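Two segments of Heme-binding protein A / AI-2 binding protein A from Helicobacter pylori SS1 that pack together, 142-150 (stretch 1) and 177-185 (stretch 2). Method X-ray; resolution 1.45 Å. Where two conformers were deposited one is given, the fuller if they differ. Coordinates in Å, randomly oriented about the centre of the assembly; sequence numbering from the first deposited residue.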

# COMPACT_ATOMS: atom_id res chain seq x y z
N LYS A 142 -0.72 -12.12 -3.31
CA LYS A 142 0.36 -11.35 -3.87
C LYS A 142 1.42 -10.87 -2.91
O LYS A 142 2.63 -11.05 -3.16
CB LYS A 142 -0.14 -10.13 -4.71
CG LYS A 142 -0.95 -10.51 -5.96
CD LYS A 142 -1.69 -9.29 -6.54
CE LYS A 142 -2.89 -9.50 -7.45
NZ LYS A 142 -3.30 -8.21 -8.08
N TYR A 143 1.03 -10.26 -1.79
CA TYR A 143 2.00 -9.88 -0.80
C TYR A 143 2.73 -11.10 -0.30
O TYR A 143 3.94 -11.00 -0.08
CB TYR A 143 1.36 -9.17 0.38
CG TYR A 143 1.34 -7.63 0.33
CD1 TYR A 143 2.46 -6.94 0.72
CD2 TYR A 143 0.19 -6.91 0.06
CE1 TYR A 143 2.49 -5.56 0.78
CE2 TYR A 143 0.17 -5.51 0.13
CZ TYR A 143 1.33 -4.88 0.53
OH TYR A 143 1.27 -3.50 0.67
N TRP A 144 2.02 -12.15 0.09
CA TRP A 144 2.64 -13.34 0.69
C TRP A 144 3.74 -13.89 -0.23
O TRP A 144 4.87 -14.17 0.22
CB TRP A 144 1.60 -14.41 1.02
CG TRP A 144 2.13 -15.59 1.70
CD1 TRP A 144 2.86 -16.60 1.13
CD2 TRP A 144 2.00 -15.92 3.09
NE1 TRP A 144 3.25 -17.49 2.11
CE2 TRP A 144 2.72 -17.12 3.32
CE3 TRP A 144 1.35 -15.34 4.18
CZ2 TRP A 144 2.85 -17.70 4.58
CZ3 TRP A 144 1.43 -15.93 5.42
CH2 TRP A 144 2.18 -17.12 5.62
N GLU A 145 3.39 -14.05 -1.51
CA GLU A 145 4.34 -14.53 -2.50
C GLU A 145 5.50 -13.61 -2.73
O GLU A 145 6.68 -13.98 -2.65
CB GLU A 145 3.64 -14.87 -3.83
CG GLU A 145 2.70 -16.07 -3.72
CD GLU A 145 3.43 -17.30 -3.21
OE1 GLU A 145 4.47 -17.69 -3.79
OE2 GLU A 145 3.02 -17.80 -2.14
N GLY A 146 5.19 -12.33 -2.90
CA GLY A 146 6.20 -11.33 -3.11
C GLY A 146 7.26 -11.18 -2.07
O GLY A 146 8.46 -10.92 -2.31
N MET A 147 6.75 -11.18 -0.83
CA MET A 147 7.62 -11.08 0.33
C MET A 147 8.42 -12.36 0.67
O MET A 147 9.27 -12.38 1.56
CB MET A 147 6.81 -10.60 1.56
CG MET A 147 6.32 -9.17 1.43
SD MET A 147 5.24 -8.64 2.77
CE MET A 147 6.22 -8.86 4.24
N GLY A 148 8.01 -13.48 0.11
CA GLY A 148 8.62 -14.77 0.42
C GLY A 148 8.28 -15.24 1.82
O GLY A 148 9.11 -15.84 2.51
N MET A 149 7.06 -14.99 2.25
CA MET A 149 6.65 -15.42 3.58
C MET A 149 6.76 -16.95 3.81
O MET A 149 7.03 -17.37 4.96
CB MET A 149 5.22 -14.98 3.83
CG MET A 149 5.07 -13.47 4.04
SD MET A 149 5.76 -12.83 5.56
CE MET A 149 4.53 -13.47 6.68
N SER A 150 6.61 -17.73 2.75
CA SER A 150 6.78 -19.18 2.93
C SER A 150 8.23 -19.57 3.15
O SER A 150 8.41 -20.68 3.66
CB SER A 150 6.28 -19.92 1.70
OG SER A 150 4.86 -19.81 1.59
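Stretch 2 177-185: ANLGMDFLS

No hydrogen bond joins these two stretches; the contact is made by side-chain packing, and its centre is one phenylalanine laid against a helix. Phe183 gives up 96 Å² to the other stretch, the largest share of any residue here. Its ring takes the CB of Tyr143 over one face, with Tyr143 CB 3.4 Å from Phe183 CG, a CH-pi contact lying 19° off the ring normal. The Tyr143 and Phe183 rings are nearly parallel, planes at 9°, but slid apart to 5.2 Å between centroids, so they barely overlap.

Around that ring stand Trp144 and Met147 and, from the start of the next helix, Met149. Met147 SD comes to 3.7 Å from Phe183 CE1, an oblique sulfur-aromatic approach; Met149 CG meets the ring edge, 4.0 Å from Phe183 CZ; and Trp144 CE3 stands 4.0 Å from Phe183 CE2. Gly148, with positive phi, closes the first helix in a Schellman motif and sits at the N-cap position of the next. Met149, which follows, has its CA-to-CB bond toward stretch 2.

Stretch 2 is no regular partner. It leaves a helix at its start, makes a type I turn from Asn178 to Met181, extends at Met181 (phi/psi -80/152), then tightens into a short 3-10 segment at Asp182 and Phe183. It crosses stretch 1 steeply, with the residue order reversed: the CA of Tyr143 is nearest that of Phe183, at 6.6 Å, whereas the CA of Met149 is nearest that of Asn178, at 9.8 Å.

Flanking residues complete the fit. Met181 CE reaches Tyr143 CE1 at 3.4 Å, and Met147 CE lies 3.5 Å from Asn178 ND2. Leu184 starts sideways, yet its end comes nearer, placing CD2 3.7 Å from Trp144 CZ3 at the indole edge and CD1 4.0 Å from Met149 CE. The rule is one ring with a CB over its face and apolar side chains packed about it.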

# COMPACT_ATOMS: atom_id res chain seq x y z
N ALA A 177 6.33 -6.30 12.69
CA ALA A 177 5.59 -5.24 12.00
C ALA A 177 4.81 -5.79 10.80
O ALA A 177 3.65 -5.41 10.55
CB ALA A 177 6.58 -4.20 11.48
N ASN A 178 5.34 -6.83 10.17
CA ASN A 178 4.68 -7.49 9.06
C ASN A 178 3.28 -8.00 9.48
O ASN A 178 2.28 -8.02 8.72
CB ASN A 178 5.42 -8.66 8.45
CG ASN A 178 6.66 -8.24 7.71
OD1 ASN A 178 6.85 -7.08 7.32
ND2 ASN A 178 7.48 -9.25 7.51
N LEU A 179 3.23 -8.53 10.70
CA LEU A 179 2.00 -9.11 11.23
C LEU A 179 0.93 -8.08 11.42
O LEU A 179 -0.22 -8.44 11.68
CB LEU A 179 2.24 -9.84 12.58
CG LEU A 179 3.26 -10.96 12.45
CD1 LEU A 179 3.40 -11.55 13.87
CD2 LEU A 179 2.80 -11.98 11.48
N GLY A 180 1.20 -6.77 11.32
CA GLY A 180 0.23 -5.69 11.30
C GLY A 180 -0.25 -5.35 9.92
O GLY A 180 -1.12 -4.48 9.83
N MET A 181 0.27 -5.97 8.88
CA MET A 181 -0.08 -5.61 7.49
C MET A 181 -1.44 -6.22 7.08
O MET A 181 -1.75 -7.34 7.48
CB MET A 181 1.02 -5.98 6.54
CG MET A 181 2.27 -5.18 6.78
SD MET A 181 3.70 -5.65 5.80
CE MET A 181 3.04 -5.46 4.14
N ASP A 182 -2.10 -5.52 6.15
CA ASP A 182 -3.44 -5.88 5.74
C ASP A 182 -3.54 -7.33 5.20
O ASP A 182 -4.57 -7.97 5.44
CB ASP A 182 -3.88 -4.89 4.68
CG ASP A 182 -3.95 -3.47 5.21
OD1 ASP A 182 -2.86 -2.87 5.30
OD2 ASP A 182 -5.04 -2.99 5.56
N PHE A 183 -2.52 -7.81 4.50
CA PHE A 183 -2.61 -9.15 3.93
C PHE A 183 -2.69 -10.25 4.95
O PHE A 183 -3.05 -11.38 4.61
CB PHE A 183 -1.53 -9.38 2.85
CG PHE A 183 -0.16 -9.73 3.41
CD1 PHE A 183 0.71 -8.83 3.99
CD2 PHE A 183 0.26 -11.06 3.37
CE1 PHE A 183 1.99 -9.15 4.41
CE2 PHE A 183 1.54 -11.40 3.78
CZ PHE A 183 2.39 -10.48 4.37
N LEU A 184 -2.29 -9.92 6.19
CA LEU A 184 -2.33 -10.87 7.28
C LEU A 184 -3.50 -10.64 8.20
O LEU A 184 -3.50 -11.06 9.37
CB LEU A 184 -0.99 -10.88 8.02
CG LEU A 184 0.15 -11.34 7.15
CD1 LEU A 184 1.47 -11.19 7.91
CD2 LEU A 184 -0.03 -12.76 6.58
N SER A 185 -4.54 -10.00 7.69
CA SER A 185 -5.81 -9.92 8.36
C SER A 185 -6.43 -11.28 8.73
O SER A 185 -6.21 -12.27 8.02
CB SER A 185 -6.77 -9.20 7.42
OG SER A 185 -6.50 -7.84 7.25